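Local coordinates for protein Phi class glutathione transferase GSTF1 (Populus tremula x Populus tremuloides, PDB 4RI6) that probably conjugates glutathione to electrophilic substrates, displacing a halide from organic halides, as a Phi class glutathione transferase of detoxification, at residues S13-R18 and F67-I72. Sequence-based numbering, arbitrary orientation.
Sequences STAVSR and FESRAI. With GSH (glutathione), chain C.
R18 runs straight out from its helix, CG anti to the backbone N (chi1 178°), then bends at chi3 and turns its guanidinium across to helix 69-79; S69 holds OG between its own backbone N and carbonyl carbon, facing that group. R18 NH1 gives S69 OG a bent hydrogen bond of 3.0 Å, the hydroxyl lying 25° out of the guanidinium plane. The same OG donates to GSH O11 at 2.6 Å, so the hydroxyl accepts from the arginine and donates to the ligand carboxylate. S69 N, in the first turn of the helix, binds the other carboxylate oxygen, GSH O12, at 2.8 Å, and E68 at the N-cap takes the ligand's amino group, GSH N1, at 2.6 Å through OE1. R70 extends its chain from CG to NE and lays its guanidinium over one face of R18's in an offset stack, centres 3.8 Å apart and planes at 25°. D106 salt-bridges R70 NH2 and has a long, weak ion pair with R18 NH2, which probably helps hold the two guanidiniums together, while S168 accepts from R18 NE. Replacing R18 by alanine is likely to leave S69 OG without its arginine donor and R70 without its stacking partner, its guanidinium then resting on D106 with more freedom to shift. On the other segment, S13 caps helix 14-25 by accepting from V16 N, and its OG also sits 3.2 Å from GSH SG2. This is the glutathione site of the thioredoxin-like domain: the start of helix 69-79 holds the ligand's carboxylate and amino end, the start of helix 14-25 lies beside its sulfur, and the paired arginines behind the serine probably add positive potential that favours the carboxylate.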
ATOM      1  N   SER A  13       6.427   4.370 -17.211  1.00 20.70           N
ATOM      2  CA  SER A  13       6.391   4.257 -15.757  1.00 19.48           C
ATOM      3  C   SER A  13       5.408   3.177 -15.309  1.00 18.27           C
ATOM      4  O   SER A  13       4.278   3.107 -15.776  1.00 19.49           O
ATOM      5  CB  SER A  13       5.999   5.598 -15.113  1.00 19.83           C
ATOM      6  OG  SER A  13       5.322   5.390 -13.867  1.00 22.63           O
ATOM      7  N   THR A  14       5.833   2.357 -14.369  1.00 17.09           N
ATOM      8  CA  THR A  14       4.967   1.286 -13.873  1.00 16.96           C
ATOM      9  C   THR A  14       3.730   1.832 -13.189  1.00 17.28           C
ATOM     10  O   THR A  14       2.636   1.323 -13.398  1.00 17.54           O
ATOM     11  CB  THR A  14       5.712   0.381 -12.899  1.00 17.57           C
ATOM     12  OG1 THR A  14       6.346   1.191 -11.905  1.00 18.48           O
ATOM     13  CG2 THR A  14       6.763  -0.431 -13.626  1.00 18.09           C
ATOM     14  N   ALA A  15       3.909   2.865 -12.365  1.00 17.10           N
ATOM     15  CA  ALA A  15       2.775   3.449 -11.663  1.00 17.39           C
ATOM     16  C   ALA A  15       1.808   4.154 -12.615  1.00 17.99           C
ATOM     17  O   ALA A  15       0.599   4.090 -12.437  1.00 17.86           O
ATOM     18  CB  ALA A  15       3.263   4.405 -10.581  1.00 18.11           C
ATOM     19  N   VAL A  16       2.325   4.841 -13.623  1.00 18.13           N
ATOM     20  CA  VAL A  16       1.445   5.387 -14.662  1.00 19.33           C
ATOM     21  C   VAL A  16       0.683   4.257 -15.385  1.00 18.56           C
ATOM     22  O   VAL A  16      -0.509   4.359 -15.646  1.00 19.15           O
ATOM     23  CB  VAL A  16       2.243   6.222 -15.711  1.00 20.20           C
ATOM     24  CG1 VAL A  16       1.332   6.667 -16.868  1.00 21.38           C
ATOM     25  CG2 VAL A  16       2.911   7.443 -15.043  1.00 21.55           C
ATOM     26  N   SER A  17       1.389   3.185 -15.716  1.00 17.73           N
ATOM     27  CA  SER A  17       0.786   2.051 -16.418  1.00 18.62           C
ATOM     28  C   SER A  17      -0.368   1.433 -15.637  1.00 18.74           C
ATOM     29  O   SER A  17      -1.374   1.022 -16.214  1.00 19.43           O
ATOM     30  CB  SER A  17       1.847   0.977 -16.712  1.00 18.83           C
ATOM     31  OG  SER A  17       2.705   1.399 -17.760  1.00 20.03           O
ATOM     32  N   ARG A  18      -0.215   1.366 -14.323  1.00 18.33           N
ATOM     33  CA  ARG A  18      -1.270   0.882 -13.449  1.00 18.20           C
ATOM     34  C   ARG A  18      -2.522   1.731 -13.623  1.00 17.98           C
ATOM     35  O   ARG A  18      -3.627   1.213 -13.756  1.00 18.87           O
ATOM     36  CB  ARG A  18      -0.799   0.896 -11.994  1.00 17.64           C
ATOM     37  CG  ARG A  18      -1.849   0.446 -11.000  1.00 18.45           C
ATOM     38  CD  ARG A  18      -1.339   0.457  -9.547  1.00 19.23           C
ATOM     39  NE  ARG A  18      -0.310  -0.554  -9.428  1.00 19.80           N
ATOM     40  CZ  ARG A  18       0.996  -0.339  -9.405  1.00 20.63           C
ATOM     41  NH1 ARG A  18       1.500   0.891  -9.420  1.00 19.09           N
ATOM     42  NH2 ARG A  18       1.802  -1.382  -9.366  1.00 21.85           N
ATOM     43  N   PHE A  67      -2.802  11.928  -6.052  1.00 18.84           N
ATOM     44  CA  PHE A  67      -1.599  11.178  -6.374  1.00 19.09           C
ATOM     45  C   PHE A  67      -1.638   9.799  -5.692  1.00 18.20           C
ATOM     46  O   PHE A  67      -2.591   9.471  -4.996  1.00 17.15           O
ATOM     47  CB  PHE A  67      -0.333  11.957  -5.990  1.00 20.43           C
ATOM     48  CG  PHE A  67      -0.251  12.337  -4.537  1.00 20.61           C
ATOM     49  CD1 PHE A  67       0.353  11.511  -3.617  1.00 21.77           C
ATOM     50  CD2 PHE A  67      -0.745  13.563  -4.103  1.00 21.55           C
ATOM     51  CE1 PHE A  67       0.434  11.867  -2.293  1.00 22.83           C
ATOM     52  CE2 PHE A  67      -0.645  13.918  -2.767  1.00 23.19           C
ATOM     53  CZ  PHE A  67      -0.060  13.054  -1.868  1.00 23.53           C
ATOM     54  N   GLU A  68      -0.578   9.026  -5.924  1.00 17.96           N
ATOM     55  CA  GLU A  68      -0.434   7.597  -5.584  1.00 16.21           C
ATOM     56  C   GLU A  68      -1.338   6.748  -6.469  1.00 16.30           C
ATOM     57  O   GLU A  68      -2.551   6.802  -6.395  1.00 17.92           O
ATOM     58  CB  GLU A  68      -0.694   7.294  -4.099  1.00 17.80           C
ATOM     59  CG  GLU A  68       0.541   7.541  -3.251  1.00 19.57           C
ATOM     60  CD  GLU A  68       1.671   6.567  -3.535  1.00 21.65           C
ATOM     61  OE1 GLU A  68       1.446   5.563  -4.247  1.00 21.15           O
ATOM     62  OE2 GLU A  68       2.790   6.796  -3.031  1.00 24.73           O
ATOM     63  N   SER A  69      -0.693   5.953  -7.305  1.00 16.18           N
ATOM     64  CA  SER A  69      -1.405   5.176  -8.310  1.00 16.59           C
ATOM     65  C   SER A  69      -2.565   4.344  -7.780  1.00 16.96           C
ATOM     66  O   SER A  69      -3.630   4.340  -8.384  1.00 17.05           O
ATOM     67  CB  SER A  69      -0.424   4.271  -9.076  1.00 16.91           C
ATOM     68  OG  SER A  69       0.228   3.308  -8.260  1.00 17.16           O
ATOM     69  N   ARG A  70      -2.396   3.655  -6.657  1.00 16.70           N
ATOM     70  CA  ARG A  70      -3.465   2.793  -6.187  1.00 15.69           C
ATOM     71  C   ARG A  70      -4.639   3.608  -5.636  1.00 16.52           C
ATOM     72  O   ARG A  70      -5.775   3.172  -5.743  1.00 16.97           O
ATOM     73  CB  ARG A  70      -2.942   1.794  -5.159  1.00 15.91           C
ATOM     74  CG  ARG A  70      -1.973   0.802  -5.755  1.00 16.03           C
ATOM     75  CD  ARG A  70      -1.212   0.023  -4.708  1.00 15.95           C
ATOM     76  NE  ARG A  70      -0.113  -0.759  -5.305  1.00 15.35           N
ATOM     77  CZ  ARG A  70       1.085  -0.266  -5.609  1.00 15.68           C
ATOM     78  NH1 ARG A  70       1.385   1.012  -5.374  1.00 16.35           N
ATOM     79  NH2 ARG A  70       2.004  -1.056  -6.130  1.00 16.15           N
ATOM     80  N   ALA A  71      -4.368   4.791  -5.075  1.00 17.19           N
ATOM     81  CA  ALA A  71      -5.430   5.696  -4.620  1.00 17.22           C
ATOM     82  C   ALA A  71      -6.196   6.256  -5.808  1.00 16.96           C
ATOM     83  O   ALA A  71      -7.424   6.308  -5.821  1.00 18.21           O
ATOM     84  CB  ALA A  71      -4.850   6.846  -3.764  1.00 17.56           C
ATOM     85  N   ILE A  72      -5.455   6.650  -6.828  1.00 17.45           N
ATOM     86  CA  ILE A  72      -6.075   7.114  -8.062  1.00 17.97           C
ATOM     87  C   ILE A  72      -7.000   6.027  -8.633  1.00 18.91           C
ATOM     88  O   ILE A  72      -8.120   6.306  -9.056  1.00 18.32           O
ATOM     89  CB  ILE A  72      -5.001   7.512  -9.096  1.00 18.55           C
ATOM     90  CG1 ILE A  72      -4.234   8.740  -8.589  1.00 18.54           C
ATOM     91  CG2 ILE A  72      -5.634   7.812 -10.461  1.00 19.58           C
ATOM     92  CD1 ILE A  72      -2.989   9.064  -9.351  1.00 19.09           C
TER
HETATM   93  N1  GSH C 500       3.930   4.967  -4.869  0.58 23.00           N
HETATM   94  CA1 GSH C 500       3.829   5.809  -6.048  0.58 29.21           C
HETATM   95  C1  GSH C 500       2.625   5.522  -6.922  0.58 18.45           C
HETATM   96  O11 GSH C 500       2.249   4.368  -6.941  0.58 14.60           O
HETATM   97  O12 GSH C 500       2.028   6.420  -7.561  0.58 17.58           O
HETATM   98  CB1 GSH C 500       5.094   5.459  -6.796  0.58 31.91           C
HETATM   99  CG1 GSH C 500       5.452   6.602  -7.699  0.58 29.28           C
HETATM  100  CD1 GSH C 500       6.814   6.366  -8.285  0.58 23.89           C
HETATM  101  OE1 GSH C 500       7.751   5.921  -7.652  0.58 27.64           O
HETATM  102  N2  GSH C 500       6.881   6.727  -9.547  0.58 25.99           N
HETATM  103  CA2 GSH C 500       8.036   6.675 -10.388  0.58 52.92           C
HETATM  104  C2  GSH C 500       8.594   8.070 -10.462  0.58 18.91           C
HETATM  105  O2  GSH C 500       7.818   8.998 -10.450  0.58 22.81           O
HETATM  106  CB2 GSH C 500       7.536   6.137 -11.735  0.58 21.30           C
HETATM  107  SG2 GSH C 500       7.552   4.333 -11.811  0.58 28.96           S
HETATM  108  N3  GSH C 500       9.924   8.187 -10.548  0.58 29.38           N
HETATM  109  CA3 GSH C 500      10.593   9.460 -10.710  0.58 29.46           C
HETATM  110  C3  GSH C 500      11.080  10.028  -9.404  0.58 25.76           C
HETATM  111  O31 GSH C 500      10.807   9.429  -8.342  0.58 40.35           O
HETATM  112  O32 GSH C 500      11.741  11.084  -9.435  0.58 28.40           O